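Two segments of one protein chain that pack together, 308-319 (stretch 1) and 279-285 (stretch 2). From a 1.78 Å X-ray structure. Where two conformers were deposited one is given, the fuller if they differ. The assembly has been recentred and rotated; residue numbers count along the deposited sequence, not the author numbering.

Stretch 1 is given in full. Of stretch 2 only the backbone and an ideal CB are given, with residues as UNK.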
ATOM      1  N   HIS A 308       5.790   1.560  20.713  1.00 11.18           N
ATOM      2  CA  HIS A 308       6.930   1.451  19.814  1.00 10.94           C
ATOM      3  C   HIS A 308       7.126   2.760  19.022  1.00 12.59           C
ATOM      4  O   HIS A 308       8.243   3.261  18.913  1.00 12.83           O
ATOM      5  CB  HIS A 308       6.780   0.260  18.831  1.00 11.65           C
ATOM      6  CG  HIS A 308       7.996   0.107  17.967  1.00 14.08           C
ATOM      7  ND1 HIS A 308       9.246  -0.164  18.520  1.00 14.73           N
ATOM      8  CD2 HIS A 308       8.133   0.246  16.626  1.00 15.68           C
ATOM      9  CE1 HIS A 308      10.092  -0.207  17.502  1.00 14.10           C
ATOM     10  NE2 HIS A 308       9.475   0.045  16.342  1.00 14.73           N
ATOM     11  N   ILE A 309       6.044   3.307  18.479  1.00 10.62           N
ATOM     12  CA  ILE A 309       6.123   4.537  17.684  1.00  9.05           C
ATOM     13  C   ILE A 309       6.548   5.712  18.582  1.00 12.27           C
ATOM     14  O   ILE A 309       7.334   6.565  18.134  1.00 11.78           O
ATOM     15  CB  ILE A 309       4.781   4.793  16.954  1.00 11.93           C
ATOM     16  CG1 ILE A 309       4.574   3.730  15.838  1.00 11.35           C
ATOM     17  CG2 ILE A 309       4.762   6.201  16.368  1.00 10.99           C
ATOM     18  CD1 ILE A 309       3.098   3.577  15.370  1.00 15.66           C
ATOM     19  N   ARG A 310       6.091   5.718  19.856  1.00 11.01           N
ATOM     20  CA  ARG A 310       6.495   6.761  20.808  1.00 12.12           C
ATOM     21  C   ARG A 310       8.016   6.672  21.031  1.00 14.65           C
ATOM     22  O   ARG A 310       8.702   7.687  21.023  1.00 13.87           O
ATOM     23  CB  ARG A 310       5.702   6.596  22.141  1.00 11.64           C
ATOM     24  CG  ARG A 310       6.063   7.569  23.290  1.00 20.48           C
ATOM     25  CD  ARG A 310       5.826   9.039  22.995  1.00 32.20           C
ATOM     26  NE  ARG A 310       4.399   9.367  22.948  1.00 34.10           N
ATOM     27  CZ  ARG A 310       3.901  10.498  22.461  1.00 46.40           C
ATOM     28  NH1 ARG A 310       4.708  11.427  21.957  1.00 34.04           N
ATOM     29  NH2 ARG A 310       2.593  10.697  22.440  1.00 33.82           N
ATOM     30  N   HIS A 311       8.535   5.455  21.167  1.00 12.70           N
ATOM     31  CA  HIS A 311       9.971   5.247  21.361  1.00 13.48           C
ATOM     32  C   HIS A 311      10.744   5.754  20.158  1.00 13.41           C
ATOM     33  O   HIS A 311      11.724   6.480  20.313  1.00 13.24           O
ATOM     34  CB  HIS A 311      10.276   3.756  21.582  1.00 15.23           C
ATOM     35  CG  HIS A 311      11.735   3.438  21.640  1.00 19.72           C
ATOM     36  ND1 HIS A 311      12.531   3.902  22.666  1.00 23.18           N
ATOM     37  CD2 HIS A 311      12.488   2.680  20.808  1.00 23.49           C
ATOM     38  CE1 HIS A 311      13.744   3.423  22.426  1.00 23.27           C
ATOM     39  NE2 HIS A 311      13.761   2.670  21.325  1.00 23.75           N
ATOM     40  N   VAL A 312      10.336   5.333  18.950  1.00  9.75           N
ATOM     41  CA  VAL A 312      11.046   5.760  17.748  1.00  9.75           C
ATOM     42  C   VAL A 312      10.993   7.277  17.570  1.00 11.83           C
ATOM     43  O   VAL A 312      12.021   7.900  17.270  1.00 11.86           O
ATOM     44  CB  VAL A 312      10.463   5.046  16.501  1.00 12.84           C
ATOM     45  CG1 VAL A 312      11.026   5.636  15.201  1.00 13.52           C
ATOM     46  CG2 VAL A 312      10.730   3.546  16.570  1.00 12.57           C
ATOM     47  N   SER A 313       9.791   7.851  17.686  1.00 10.92           N
ATOM     48  CA  SER A 313       9.575   9.252  17.366  1.00 10.51           C
ATOM     49  C   SER A 313      10.000  10.239  18.442  1.00 14.90           C
ATOM     50  O   SER A 313      10.223  11.391  18.084  1.00 15.75           O
ATOM     51  CB  SER A 313       8.115   9.517  16.987  1.00 11.87           C
ATOM     52  OG  SER A 313       7.225   9.342  18.083  1.00 16.59           O
ATOM     53  N   CYS A 314      10.115   9.824  19.704  1.00 13.36           N
ATOM     54  CA  CYS A 314      10.416  10.727  20.820  1.00 14.95           C
ATOM     55  C   CYS A 314      11.669  10.360  21.606  1.00 18.25           C
ATOM     56  O   CYS A 314      12.181  11.202  22.326  1.00 17.35           O
ATOM     57  CB  CYS A 314       9.207  10.808  21.742  1.00 17.12           C
ATOM     58  SG  CYS A 314       7.800  11.627  20.976  1.00 22.42           S
ATOM     59  N   ASP A 315      12.143   9.134  21.485  1.00 14.04           N
ATOM     60  CA  ASP A 315      13.340   8.665  22.190  1.00 14.72           C
ATOM     61  C   ASP A 315      14.493   8.521  21.207  1.00 18.30           C
ATOM     62  O   ASP A 315      15.520   9.175  21.403  1.00 17.99           O
ATOM     63  CB  ASP A 315      13.068   7.338  22.930  1.00 16.64           C
ATOM     64  CG  ASP A 315      12.132   7.410  24.126  1.00 38.29           C
ATOM     65  OD1 ASP A 315      11.814   8.534  24.568  1.00 41.36           O
ATOM     66  OD2 ASP A 315      11.757   6.335  24.652  1.00 48.33           O
ATOM     67  N   LEU A 316      14.330   7.698  20.138  1.00 15.11           N
ATOM     68  CA  LEU A 316      15.373   7.503  19.119  1.00 14.52           C
ATOM     69  C   LEU A 316      15.596   8.804  18.386  1.00 17.28           C
ATOM     70  O   LEU A 316      16.729   9.211  18.202  1.00 19.84           O
ATOM     71  CB  LEU A 316      15.039   6.362  18.133  1.00 14.75           C
ATOM     72  CG  LEU A 316      14.934   4.947  18.731  1.00 20.75           C
ATOM     73  CD1 LEU A 316      14.767   3.885  17.622  1.00 20.65           C
ATOM     74  CD2 LEU A 316      16.187   4.591  19.574  1.00 22.83           C
ATOM     75  N   TYR A 317      14.508   9.467  17.988  1.00 12.72           N
ATOM     76  CA  TYR A 317      14.548  10.795  17.368  1.00 12.64           C
ATOM     77  C   TYR A 317      14.010  11.786  18.398  1.00 17.34           C
ATOM     78  O   TYR A 317      13.137  11.424  19.188  1.00 16.72           O
ATOM     79  CB  TYR A 317      13.737  10.846  16.078  1.00 12.69           C
ATOM     80  CG  TYR A 317      14.432  10.164  14.922  1.00 12.52           C
ATOM     81  CD1 TYR A 317      15.282  10.877  14.076  1.00 14.06           C
ATOM     82  CD2 TYR A 317      14.264   8.799  14.691  1.00 13.00           C
ATOM     83  CE1 TYR A 317      15.934  10.252  13.005  1.00 12.33           C
ATOM     84  CE2 TYR A 317      14.921   8.158  13.637  1.00 13.65           C
ATOM     85  CZ  TYR A 317      15.768   8.888  12.812  1.00 13.69           C
ATOM     86  OH  TYR A 317      16.353   8.273  11.748  1.00 14.70           O
ATOM     87  N   PRO A 318      14.442  13.048  18.352  1.00 13.51           N
ATOM     88  CA  PRO A 318      14.040  13.997  19.402  1.00 14.35           C
ATOM     89  C   PRO A 318      12.706  14.714  19.123  1.00 20.32           C
ATOM     90  O   PRO A 318      12.627  15.944  19.183  1.00 22.01           O
ATOM     91  CB  PRO A 318      15.234  14.960  19.442  1.00 15.50           C
ATOM     92  CG  PRO A 318      15.652  15.040  18.016  1.00 20.03           C
ATOM     93  CD  PRO A 318      15.527  13.608  17.520  1.00 15.46           C
ATOM     94  N   GLY A 319      11.652  13.933  18.913  1.00 15.94           N
ATOM     95  CA  GLY A 319      10.295  14.441  18.783  1.00 15.12           C
ATOM     96  C   GLY A 319       9.900  14.775  17.372  1.00 19.98           C
ATOM     97  O   GLY A 319       9.935  15.941  16.969  1.00 22.39           O
ATOM     98  N   UNK A 279      12.469  19.047   8.852  1.00 20.57           N
ATOM     99  CA  UNK A 279      11.296  18.203   8.842  1.00 18.88           C
ATOM    100  C   UNK A 279      11.560  16.729   8.590  1.00 19.04           C
ATOM    101  O   UNK A 279      12.000  16.291   7.514  1.00 16.85           O
ATOM    102  CB  UNK A 279      10.322  18.721   7.781  1.00 18.88           C
ATOM    103  N   UNK A 280      11.236  15.965   9.635  1.00 14.91           N
ATOM    104  CA  UNK A 280      11.318  14.506   9.623  0.50 13.61           C
ATOM    105  C   UNK A 280       9.924  13.973   9.972  1.00 15.25           C
ATOM    106  O   UNK A 280       9.160  14.659  10.651  1.00 13.29           O
ATOM    107  CB  UNK A 280      12.377  13.992  10.600  0.50 13.61           C
ATOM    108  N   UNK A 281       9.593  12.776   9.523  1.00 11.41           N
ATOM    109  CA  UNK A 281       8.286  12.213   9.844  1.00 11.42           C
ATOM    110  C   UNK A 281       8.443  10.709   9.980  1.00 13.44           C
ATOM    111  O   UNK A 281       9.221  10.075   9.260  1.00 12.96           O
ATOM    112  CB  UNK A 281       7.245  12.566   8.779  1.00 11.42           C
ATOM    113  N   UNK A 282       7.767  10.174  10.959  1.00 10.37           N
ATOM    114  CA  UNK A 282       7.764   8.747  11.251  1.00 10.93           C
ATOM    115  C   UNK A 282       6.500   8.137  10.603  1.00 14.58           C
ATOM    116  O   UNK A 282       5.379   8.470  10.997  1.00 13.54           O
ATOM    117  CB  UNK A 282       7.802   8.492  12.759  1.00 10.93           C
ATOM    118  N   UNK A 283       6.678   7.287   9.586  1.00  9.85           N
ATOM    119  CA  UNK A 283       5.559   6.659   8.858  1.00  8.72           C
ATOM    120  C   UNK A 283       5.422   5.211   9.303  1.00 12.26           C
ATOM    121  O   UNK A 283       6.344   4.405   9.090  1.00 10.99           O
ATOM    122  CB  UNK A 283       5.770   6.735   7.344  1.00  8.72           C
ATOM    123  N   UNK A 284       4.282   4.892   9.943  1.00  9.40           N
ATOM    124  CA  UNK A 284       4.049   3.551  10.422  1.00  8.87           C
ATOM    125  C   UNK A 284       2.922   2.925   9.603  1.00 10.91           C
ATOM    126  O   UNK A 284       2.022   3.630   9.113  1.00  9.81           O
ATOM    127  CB  UNK A 284       3.715   3.553  11.915  1.00  8.87           C
ATOM    128  N   UNK A 285       3.041   1.606   9.368  1.00  8.82           N
ATOM    129  CA  UNK A 285       2.099   0.840   8.554  1.00  8.24           C
ATOM    130  C   UNK A 285       1.870  -0.495   9.190  1.00  8.87           C
ATOM    131  O   UNK A 285       2.828  -1.108   9.682  1.00 10.08           O
ATOM    132  CB  UNK A 285       2.604   0.669   7.120  1.00  8.24           C
TER

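The axes of helix 308-316 and strand 280-285 approach to 9.2 Å and run nearly antiparallel, at 166°, so successive helical turns meet alternate strand positions: Ile309 lies opposite 284, Ser313 opposite 282, and Tyr317, just past the helix, opposite 280. No hydrogen bond joins the two segments, so the analysis rests on shape and chemistry.

Position 279 precedes the strand, and its ideal CB has nothing of stretch 1 within 5.5 Å. The helix sets no preference here, and most residues would be tolerated. The deposited residue is Lys279, whose side chain makes no contact with stretch 1.

At position 280, phi/psi of -123/153 is extended and CA-to-CB points toward stretch 1, yet the ideal CB is still 5.5 Å from Tyr317 CD1. The gap can admit a long side chain, and what borders it is an aromatic ring and the Pro318 ring. Methionine, glutamine, lysine or arginine could extend along it; a leucine would reach no further than the tyrosine ring. No carboxylate of stretch 1 waits nearby to demand a positive charge. The deposited residue is Arg280, with chi1 to chi3 in m, t and m. Its guanidinium reaches both rings: NH1 lies 3.7 Å from Tyr317 CD1, and NH2 lies 3.3 Å from Pro318 CD. The relation to the tyrosine is asymmetric, since CD1 sits over one face of the guanidinium while NH1 lies at the edge of the ring, near its plane. Arg280 as a whole has 70 Å² covered by stretch 1, the largest share in the strand.

Position 281 turns its CB out of reach of the helix. Its extended backbone suits beta-branched residues, but stretch 1 offers no further guidance. It is Ile281.

Position 282 is the tightest in backbone terms, with the CA atom of 282 lying 6.4 Å from Ser313 CA. The ideal CB points toward the helix, 4.4 Å from Ser313 CB, 5.0 Å from Val312 CG1 and 5.2 Å from Ile309 CG2. The serine hydroxyl is already engaged: Ser313 OG donates to Ile309 O at 2.8 Å. A small or medium, mainly apolar side chain is therefore favoured, such as alanine, cysteine or valine. Cys282 is deposited, with chi1 in t. Its SG lies 4.1 Å from Val312 CG1 and 4.2 Å from Ile309 CG2, while its CB packs 4.3 Å from Ser313 CB.

Position 283 again faces out of reach, with strand angles that accept many residues, beta-branched ones readily. It is Val283.

At position 284 the ideal CB points toward the helix and already lies 3.5 Å from Ile309 CD1. A methyl fills that distance, so alanine is the natural reading, with glycine or serine also small enough. Ala284 is deposited, its CB 3.5 Å from Ile309 CD1 in an apolar contact.

Position 285 directs its CA-to-CB bond away from stretch 1, leaving the choice open. It is Asn285, whose amide is hydrogen-bonded elsewhere in the structure.

Stretch 2, residues 279-285: KRICVAN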
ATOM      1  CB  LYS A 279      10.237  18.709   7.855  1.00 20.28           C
ATOM      2  CG  LYS A 279       9.365  19.807   8.467  1.00 31.70           C
ATOM      3  CD  LYS A 279       8.430  20.455   7.452  1.00 41.64           C
ATOM      4  CE  LYS A 279       7.483  21.465   8.084  1.00 43.77           C
ATOM      5  NZ  LYS A 279       8.185  22.615   8.722  1.00 38.76           N
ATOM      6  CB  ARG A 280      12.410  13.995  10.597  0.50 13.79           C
ATOM      7  CG  ARG A 280      13.854  14.379  10.176  0.50 21.77           C
ATOM      8  CD  ARG A 280      14.975  14.134  11.211  0.50 27.91           C
ATOM      9  NE  ARG A 280      14.651  14.710  12.518  0.50 29.83           N
ATOM     10  CZ  ARG A 280      15.435  14.730  13.599  0.50 36.87           C
ATOM     11  NH1 ARG A 280      16.686  14.254  13.544  0.50  7.73           N
ATOM     12  NH2 ARG A 280      14.995  15.263  14.727  0.50 21.02           N
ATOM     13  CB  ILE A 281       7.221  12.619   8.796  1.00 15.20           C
ATOM     14  CG1 ILE A 281       5.800  12.174   9.223  1.00 17.62           C
ATOM     15  CG2 ILE A 281       7.578  12.139   7.370  1.00 14.15           C
ATOM     16  CD1 ILE A 281       4.762  13.192   8.772  1.00 27.53           C
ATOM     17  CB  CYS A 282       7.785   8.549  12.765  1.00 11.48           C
ATOM     18  SG  CYS A 282       7.595   6.829  13.263  1.00 15.57           S
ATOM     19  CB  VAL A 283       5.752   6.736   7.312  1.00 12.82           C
ATOM     20  CG1 VAL A 283       4.595   6.033   6.598  1.00 11.81           C
ATOM     21  CG2 VAL A 283       5.874   8.193   6.851  1.00 12.29           C
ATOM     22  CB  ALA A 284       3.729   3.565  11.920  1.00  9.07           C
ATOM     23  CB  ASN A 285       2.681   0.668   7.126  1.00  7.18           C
ATOM     24  CG  ASN A 285       1.809  -0.074   6.133  1.00 10.36           C
ATOM     25  OD1 ASN A 285       0.569  -0.120   6.240  1.00 10.75           O
ATOM     26  ND2 ASN A 285       2.433  -0.640   5.094  1.00  9.43           N
TER
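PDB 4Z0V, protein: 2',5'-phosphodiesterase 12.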